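Local coordinates for protein restriction endonuclease Hpy99I (Helicobacter pylori, PDB 3GOX) that cleaves double-stranded DNA at a short pseudopalindromic target, as a type II restriction endonuclease of the beta-beta-alpha-Me class, at residues N154-D158 with W169-N175; V117-E123 with H159-W165. The contacts are given in a common frame with arbitrary orientation. Where two conformers were deposited one is given. Residues are numbered along the deposited sequence.

Both contacts belong to the beta-beta-alpha-Me part of the chain, and their segments alternate along it. Interaction 1 is mostly buried: it pairs the two strands of the hairpin, leads the second strand into helix 172-180 and holds two metal ions, so backbone pairing, apolar packing and metal ligation share the work. Interaction 2, centred about 15 Å away, is more exposed: the loop joining the same two strands meets the segment leading into helix 121-128, mainly through backbone hydrogen bonds and one histidine. The contacts touch where His157 CB packs 4.1 Å from Leu119 CD2, and Asp158, through the sodium ion, and His159, through weak direct contacts, both reach the phosphate of DA8 of chain D.

Interaction 1. Residues N154-D158 with W169-N175. With NA (sodium ion), chain G; ZN (zinc ion), chain F; nucleotides of chain D.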
loop_
_atom_site.group_PDB
_atom_site.type_symbol
_atom_site.label_atom_id
_atom_site.label_comp_id
_atom_site.label_asym_id
_atom_site.label_seq_id
_atom_site.Cartn_x
_atom_site.Cartn_y
_atom_site.Cartn_z
ATOM N N ASN A 154 9.628 7.263 6.095
ATOM C CA ASN A 154 8.993 7.440 7.383
ATOM C C ASN A 154 8.832 6.076 8.057
ATOM O O ASN A 154 8.465 5.103 7.417
ATOM C CB ASN A 154 7.621 8.126 7.271
ATOM C CG ASN A 154 7.716 9.570 6.797
ATOM O OD1 ASN A 154 8.747 10.248 6.982
ATOM N ND2 ASN A 154 6.620 10.066 6.209
ATOM N N LEU A 155 9.115 6.016 9.349
ATOM C CA LEU A 155 9.034 4.781 10.116
ATOM C C LEU A 155 7.813 4.758 11.033
ATOM O O LEU A 155 7.273 5.807 11.413
ATOM C CB LEU A 155 10.298 4.568 10.943
ATOM C CG LEU A 155 11.624 4.601 10.192
ATOM C CD1 LEU A 155 12.715 4.126 11.133
ATOM C CD2 LEU A 155 11.621 3.803 8.896
ATOM N N VAL A 156 7.417 3.549 11.413
ATOM C CA VAL A 156 6.282 3.357 12.312
ATOM C C VAL A 156 6.576 2.267 13.327
ATOM O O VAL A 156 7.403 1.381 13.062
ATOM C CB VAL A 156 5.004 2.966 11.540
ATOM C CG1 VAL A 156 4.582 4.091 10.614
ATOM C CG2 VAL A 156 5.195 1.647 10.782
ATOM N N HIS A 157 5.889 2.391 14.468
ATOM C CA HIS A 157 5.719 1.331 15.464
ATOM C C HIS A 157 4.803 0.276 14.865
ATOM O O HIS A 157 3.592 0.510 14.768
ATOM C CB HIS A 157 4.943 1.827 16.702
ATOM C CG HIS A 157 5.586 2.925 17.484
ATOM N ND1 HIS A 157 5.306 4.257 17.262
ATOM C CD2 HIS A 157 6.396 2.889 18.568
ATOM C CE1 HIS A 157 5.960 4.994 18.140
ATOM N NE2 HIS A 157 6.625 4.187 18.948
ATOM N N ASP A 158 5.332 -0.861 14.429
ATOM C CA ASP A 158 4.432 -1.958 14.058
ATOM C C ASP A 158 4.088 -2.795 15.302
ATOM O O ASP A 158 4.886 -2.933 16.214
ATOM C CB ASP A 158 5.097 -2.787 12.964
ATOM C CG ASP A 158 4.319 -4.007 12.587
ATOM O OD1 ASP A 158 3.066 -3.930 12.423
ATOM O OD2 ASP A 158 4.971 -5.054 12.392
ATOM N N TRP A 169 10.291 -1.606 14.661
ATOM C CA TRP A 169 10.302 -0.409 13.848
ATOM C C TRP A 169 10.566 -0.821 12.413
ATOM O O TRP A 169 11.582 -1.446 12.115
ATOM C CB TRP A 169 11.373 0.579 14.330
ATOM C CG TRP A 169 10.974 1.288 15.590
ATOM C CD1 TRP A 169 11.250 0.908 16.872
ATOM C CD2 TRP A 169 10.220 2.506 15.686
ATOM N NE1 TRP A 169 10.711 1.808 17.753
ATOM C CE2 TRP A 169 10.085 2.808 17.055
ATOM C CE3 TRP A 169 9.667 3.384 14.738
ATOM C CZ2 TRP A 169 9.404 3.938 17.506
ATOM C CZ3 TRP A 169 8.986 4.503 15.184
ATOM C CH2 TRP A 169 8.863 4.774 16.557
ATOM N N ILE A 170 9.632 -0.460 11.528
ATOM C CA ILE A 170 9.709 -0.795 10.108
ATOM C C ILE A 170 9.268 0.437 9.303
ATOM O O ILE A 170 8.671 1.381 9.846
ATOM C CB ILE A 170 8.829 -2.039 9.725
ATOM C CG1 ILE A 170 7.339 -1.796 10.003
ATOM C CG2 ILE A 170 9.316 -3.308 10.457
ATOM C CD1 ILE A 170 6.437 -2.953 9.543
ATOM N N CYS A 171 9.528 0.434 7.998
ATOM C CA CYS A 171 9.090 1.560 7.170
ATOM C C CYS A 171 7.575 1.514 6.935
ATOM O O CYS A 171 6.959 0.457 6.987
ATOM C CB CYS A 171 9.896 1.652 5.866
ATOM S SG CYS A 171 9.420 0.464 4.576
ATOM N N ASP A 172 7.000 2.690 6.728
ATOM C CA ASP A 172 5.549 2.849 6.492
ATOM C C ASP A 172 5.115 2.062 5.260
ATOM O O ASP A 172 4.022 1.505 5.242
ATOM C CB ASP A 172 5.228 4.355 6.357
ATOM C CG ASP A 172 3.744 4.650 6.093
ATOM O OD1 ASP A 172 2.953 4.674 7.048
ATOM O OD2 ASP A 172 3.392 4.951 4.927
ATOM N N SER A 173 5.964 2.005 4.244
ATOM C CA SER A 173 5.658 1.227 3.038
ATOM C C SER A 173 5.424 -0.240 3.394
ATOM O O SER A 173 4.406 -0.840 3.003
ATOM C CB SER A 173 6.801 1.385 2.047
ATOM O OG SER A 173 6.638 0.604 0.889
ATOM N N CYS A 174 6.346 -0.846 4.132
ATOM C CA CYS A 174 6.193 -2.239 4.560
ATOM C C CYS A 174 4.993 -2.426 5.472
ATOM O O CYS A 174 4.261 -3.404 5.334
ATOM C CB CYS A 174 7.462 -2.731 5.272
ATOM S SG CYS A 174 8.783 -3.117 4.086
ATOM N N ASN A 175 4.787 -1.506 6.405
ATOM C CA ASN A 175 3.690 -1.625 7.358
ATOM C C ASN A 175 2.327 -1.641 6.644
ATOM O O ASN A 175 1.454 -2.457 6.962
ATOM C CB ASN A 175 3.737 -0.490 8.377
ATOM C CG ASN A 175 2.740 -0.678 9.496
ATOM O OD1 ASN A 175 2.755 -1.691 10.176
ATOM N ND2 ASN A 175 1.872 0.311 9.700
HETATM NA NA NA G . 1.282 -2.811 11.540
HETATM ZN ZN ZN F . 10.483 -1.626 4.663
ATOM P P DA D 8 -0.044 -0.395 12.860
ATOM O OP1 DA D 8 0.572 -1.667 13.329
ATOM O OP2 DA D 8 -1.312 0.078 13.476
ATOM O "O5'" DA D 8 1.059 0.744 13.029
ATOM C "C5'" DA D 8 0.724 2.048 13.505
ATOM C "C4'" DA D 8 0.968 3.075 12.423
ATOM O "O4'" DA D 8 -0.165 3.147 11.539
ATOM C "C3'" DA D 8 1.132 4.496 12.938
ATOM O "O3'" DA D 8 2.503 4.683 13.312
ATOM C "C2'" DA D 8 0.776 5.329 11.720
ATOM C "C1'" DA D 8 -0.159 4.423 10.909
ATOM N N9 DA D 8 -1.544 4.881 10.811
ATOM C C8 DA D 8 -2.672 4.227 11.241
ATOM N N7 DA D 8 -3.787 4.866 10.975
ATOM C C5 DA D 8 -3.363 6.023 10.338
ATOM C C6 DA D 8 -4.065 7.115 9.799
ATOM N N6 DA D 8 -5.398 7.214 9.807
ATOM N N1 DA D 8 -3.344 8.111 9.238
ATOM C C2 DA D 8 -2.008 8.001 9.219
ATOM N N3 DA D 8 -1.235 7.022 9.687
ATOM C C4 DA D 8 -1.982 6.053 10.241
ATOM P P DG D 7 -4.842 -1.953 7.826
ATOM O OP1 DG D 7 -5.053 -3.322 8.360
ATOM O OP2 DG D 7 -5.949 -0.970 7.859
ATOM O "O5'" DG D 7 -3.608 -1.316 8.607
ATOM C "C5'" DG D 7 -2.342 -1.953 8.568
ATOM C "C4'" DG D 7 -1.288 -1.076 9.203
ATOM O "O4'" DG D 7 -1.278 0.206 8.524
ATOM C "C3'" DG D 7 -1.489 -0.743 10.679
ATOM O "O3'" DG D 7 -0.210 -0.485 11.262
ATOM C "C2'" DG D 7 -2.308 0.531 10.616
ATOM C "C1'" DG D 7 -1.709 1.237 9.404
ATOM N N9 DG D 7 -2.649 2.096 8.681
ATOM C C8 DG D 7 -4.016 1.937 8.600
ATOM N N7 DG D 7 -4.609 2.897 7.942
ATOM C C5 DG D 7 -3.576 3.738 7.553
ATOM C C6 DG D 7 -3.610 4.967 6.835
ATOM O O6 DG D 7 -4.592 5.591 6.418
ATOM N N1 DG D 7 -2.332 5.482 6.639
ATOM C C2 DG D 7 -1.170 4.905 7.090
ATOM N N2 DG D 7 -0.034 5.561 6.787
ATOM N N3 DG D 7 -1.124 3.775 7.783
ATOM C C4 DG D 7 -2.355 3.249 7.977
HETATM O O HOH W 1 0.446 -3.836 9.612
HETATM O O HOH W 2 -0.356 -4.269 12.654
#
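The strand portions 155-158 and 169-171 run antiparallel, their short axes 132° apart and 4.7 Å at closest approach, and form the hairpin of a beta-beta-alpha-Me finger whose helix starts at Asp172. Val156 and Ile170 are the hydrogen-bonded pair: Val156 N donates to Ile170 O (3.0 Å) and Ile170 N to Val156 O (3.3 Å). Leu155 with Cys171 and His157 with Trp169 are the flanking non-hydrogen-bonded pairs. Asp172 N continues the pairing into the first helical turn, giving to Asn154 O at 2.9 Å.

On one face of the hairpin, Val156 CG2 packs on Ile170 CG1 (4.1 Å) and on Asn175 CB (3.5 Å), seating the helix against the strands. The other face carries His157 and Trp169, whose rings lie obliquely, centroids 4.1 Å apart; His157 NE2 bonds Asp128 and Trp169 NE1 bonds Met127 O, tying this face to helix 121-128. Cys171 is the helix N-cap, its SG accepting from Cys174 N (3.4 Å), and both cysteines bind zinc together with Cys140 and Cys143.

Asp172 OD1 accepts from N2 of DG7 of chain D (3.1 Å), a direct minor-groove contact to the guanine, consistent with a part in target recognition. Asp158, which also bonds Arg167 and Tyr194 of the second subunit, meets Asn175 at the sodium, probably the place of the catalytic metal. The ion sits 2.3 Å from Asp158 OD1 and from Asn175 OD1, 2.2 Å from OP1 of DA8 of chain D and 2.8 Å from O3' of DG7.

Interaction 2. Residues V117-E123 with H159-W165; sequences VKLSSTE and HNHDTGW. With nucleotides of chain D.
Leu119 (chi1 t, chi2 p) lies over the imidazole of His159, its CB 4.1 Å from the ring centroid and 20° off the normal, a CH-pi contact at the hairpin loop of the beta-beta-alpha-Me finger; Leu119 CD1 reaches His159 CB at 3.5 Å. Residues 117-120 are extended; Ser120 (chi1 p) N-caps helix 121-128, its OG taking Glu123 N at 3.1 Å. Against them, 160-164 folds tightly: Asn160 OD1 accepts Asp162 N (2.7 Å, an Asx turn) and Thr163 N (3.1 Å), and Gly164 has phi 80°. A beta carbon on Gly164 would clash with Val117 CG1 and Lys118 O.

Val117 sits beside His161 (CA-CA 4.6 Å) and Leu119 beside Gly164 (4.5 Å), with Val117 N to His161 O at 2.8 Å and Ser120 N to Gly164 O at 3.1 Å. His159 (chi1 p, chi2 -77°) gives NE2 to Val117 O at 2.8 Å, turning ND1 to the phosphate, consistent with this family's general-base histidine. ND1 lies 3.2 Å from OP1 of DA8 of chain D, a weak contact of poor angle.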
loop_
_atom_site.group_PDB
_atom_site.type_symbol
_atom_site.label_atom_id
_atom_site.label_comp_id
_atom_site.label_asym_id
_atom_site.label_seq_id
_atom_site.Cartn_x
_atom_site.Cartn_y
_atom_site.Cartn_z
ATOM N N VAL A 117 -6.593 -5.312 18.381
ATOM C CA VAL A 117 -6.105 -4.804 19.658
ATOM C C VAL A 117 -5.046 -3.741 19.419
ATOM O O VAL A 117 -4.095 -3.974 18.680
ATOM C CB VAL A 117 -5.506 -5.961 20.525
ATOM C CG1 VAL A 117 -5.084 -5.472 21.905
ATOM C CG2 VAL A 117 -6.504 -7.094 20.655
ATOM N N LYS A 118 -5.213 -2.575 20.044
ATOM C CA LYS A 118 -4.250 -1.482 19.930
ATOM C C LYS A 118 -2.931 -1.829 20.622
ATOM O O LYS A 118 -2.872 -2.706 21.491
ATOM C CB LYS A 118 -4.810 -0.196 20.548
ATOM C CG LYS A 118 -6.006 0.386 19.824
ATOM C CD LYS A 118 -5.658 0.910 18.413
ATOM C CE LYS A 118 -6.800 0.679 17.438
ATOM N NZ LYS A 118 -7.219 -0.766 17.452
ATOM N N LEU A 119 -1.874 -1.141 20.209
ATOM C CA LEU A 119 -0.583 -1.238 20.887
ATOM C C LEU A 119 -0.746 -0.739 22.320
ATOM O O LEU A 119 -1.213 0.382 22.540
ATOM C CB LEU A 119 0.459 -0.406 20.140
ATOM C CG LEU A 119 1.881 -0.382 20.701
ATOM C CD1 LEU A 119 2.513 -1.768 20.643
ATOM C CD2 LEU A 119 2.717 0.646 19.947
ATOM N N SER A 120 -0.381 -1.578 23.292
ATOM C CA SER A 120 -0.502 -1.208 24.699
ATOM C C SER A 120 0.455 -0.066 25.045
ATOM O O SER A 120 1.459 0.155 24.367
ATOM C CB SER A 120 -0.260 -2.413 25.613
ATOM O OG SER A 120 1.116 -2.710 25.742
ATOM N N SER A 121 0.125 0.660 26.106
ATOM C CA SER A 121 0.929 1.800 26.546
ATOM C C SER A 121 2.343 1.391 26.964
ATOM O O SER A 121 3.299 2.072 26.614
ATOM C CB SER A 121 0.237 2.536 27.699
ATOM O OG SER A 121 0.015 1.677 28.803
ATOM N N THR A 122 2.474 0.279 27.688
ATOM C CA THR A 122 3.805 -0.216 28.087
ATOM C C THR A 122 4.593 -0.741 26.878
ATOM O O THR A 122 5.801 -0.584 26.813
ATOM C CB THR A 122 3.747 -1.297 29.198
ATOM O OG1 THR A 122 3.104 -2.486 28.714
ATOM C CG2 THR A 122 2.992 -0.768 30.409
ATOM N N GLU A 123 3.914 -1.356 25.913
ATOM C CA GLU A 123 4.591 -1.806 24.693
ATOM C C GLU A 123 5.049 -0.629 23.827
ATOM O O GLU A 123 6.125 -0.676 23.236
ATOM C CB GLU A 123 3.694 -2.747 23.892
ATOM C CG GLU A 123 3.564 -4.134 24.524
ATOM C CD GLU A 123 4.815 -4.980 24.360
ATOM O OE1 GLU A 123 5.411 -4.983 23.274
ATOM O OE2 GLU A 123 5.229 -5.647 25.330
ATOM N N HIS A 159 2.853 -3.313 15.348
ATOM C CA HIS A 159 2.404 -4.148 16.468
ATOM C C HIS A 159 1.488 -5.270 15.990
ATOM O O HIS A 159 0.899 -5.202 14.888
ATOM C CB HIS A 159 1.725 -3.286 17.551
ATOM C CG HIS A 159 0.284 -2.997 17.288
ATOM N ND1 HIS A 159 -0.137 -2.052 16.379
ATOM C CD2 HIS A 159 -0.837 -3.541 17.811
ATOM C CE1 HIS A 159 -1.459 -2.030 16.349
ATOM N NE2 HIS A 159 -1.908 -2.923 17.209
ATOM N N ASN A 160 1.406 -6.313 16.810
ATOM C CA ASN A 160 0.493 -7.423 16.568
ATOM C C ASN A 160 -0.897 -7.064 17.108
ATOM O O ASN A 160 -1.073 -6.819 18.308
ATOM C CB ASN A 160 1.038 -8.707 17.207
ATOM C CG ASN A 160 0.161 -9.924 16.934
ATOM O OD1 ASN A 160 -0.988 -9.965 17.340
ATOM N ND2 ASN A 160 0.712 -10.924 16.256
ATOM N N HIS A 161 -1.893 -7.046 16.224
ATOM C CA HIS A 161 -3.249 -6.639 16.622
ATOM C C HIS A 161 -4.130 -7.787 17.146
ATOM O O HIS A 161 -5.331 -7.598 17.357
ATOM C CB HIS A 161 -3.952 -5.862 15.502
ATOM C CG HIS A 161 -4.192 -6.653 14.257
ATOM N ND1 HIS A 161 -3.763 -6.231 13.017
ATOM C CD2 HIS A 161 -4.827 -7.831 14.054
ATOM C CE1 HIS A 161 -4.119 -7.118 12.104
ATOM N NE2 HIS A 161 -4.767 -8.099 12.707
ATOM N N ASP A 162 -3.530 -8.957 17.369
ATOM C CA ASP A 162 -4.153 -10.027 18.163
ATOM C C ASP A 162 -3.789 -9.952 19.645
ATOM O O ASP A 162 -4.587 -10.304 20.508
ATOM C CB ASP A 162 -3.757 -11.397 17.612
ATOM C CG ASP A 162 -4.196 -11.590 16.172
ATOM O OD1 ASP A 162 -5.285 -11.099 15.813
ATOM O OD2 ASP A 162 -3.453 -12.232 15.400
ATOM N N THR A 163 -2.576 -9.501 19.928
ATOM C CA THR A 163 -2.052 -9.449 21.297
ATOM C C THR A 163 -1.917 -8.031 21.883
ATOM O O THR A 163 -1.873 -7.871 23.105
ATOM C CB THR A 163 -0.664 -10.115 21.350
ATOM O OG1 THR A 163 0.234 -9.397 20.499
ATOM C CG2 THR A 163 -0.726 -11.566 20.882
ATOM N N GLY A 164 -1.814 -7.017 21.020
ATOM C CA GLY A 164 -1.502 -5.650 21.449
ATOM C C GLY A 164 -0.017 -5.403 21.712
ATOM O O GLY A 164 0.360 -4.329 22.181
ATOM N N TRP A 165 0.840 -6.364 21.384
ATOM C CA TRP A 165 2.272 -6.211 21.671
ATOM C C TRP A 165 3.069 -5.767 20.457
ATOM O O TRP A 165 2.697 -6.014 19.315
ATOM C CB TRP A 165 2.864 -7.492 22.251
ATOM C CG TRP A 165 2.108 -8.001 23.427
ATOM C CD1 TRP A 165 1.393 -7.263 24.336
ATOM C CD2 TRP A 165 1.995 -9.364 23.840
ATOM N NE1 TRP A 165 0.825 -8.093 25.275
ATOM C CE2 TRP A 165 1.177 -9.388 24.991
ATOM C CE3 TRP A 165 2.489 -10.572 23.333
ATOM C CZ2 TRP A 165 0.857 -10.574 25.657
ATOM C CZ3 TRP A 165 2.164 -11.751 23.990
ATOM C CH2 TRP A 165 1.359 -11.742 25.144
ATOM P P DA D 8 -0.044 -0.395 12.860
ATOM O OP1 DA D 8 0.572 -1.667 13.329
ATOM O OP2 DA D 8 -1.312 0.078 13.476
ATOM O "O5'" DA D 8 1.059 0.744 13.029
ATOM C "C5'" DA D 8 0.724 2.048 13.505
ATOM C "C4'" DA D 8 0.968 3.075 12.423
ATOM O "O4'" DA D 8 -0.165 3.147 11.539
ATOM C "C3'" DA D 8 1.132 4.496 12.938
ATOM O "O3'" DA D 8 2.503 4.683 13.312
ATOM C "C2'" DA D 8 0.776 5.329 11.720
ATOM C "C1'" DA D 8 -0.159 4.423 10.909
ATOM N N9 DA D 8 -1.544 4.881 10.811
ATOM C C8 DA D 8 -2.672 4.227 11.241
ATOM N N7 DA D 8 -3.787 4.866 10.975
ATOM C C5 DA D 8 -3.363 6.023 10.338
ATOM C C6 DA D 8 -4.065 7.115 9.799
ATOM N N6 DA D 8 -5.398 7.214 9.807
ATOM N N1 DA D 8 -3.344 8.111 9.238
ATOM C C2 DA D 8 -2.008 8.001 9.219
ATOM N N3 DA D 8 -1.235 7.022 9.687
ATOM C C4 DA D 8 -1.982 6.053 10.241
#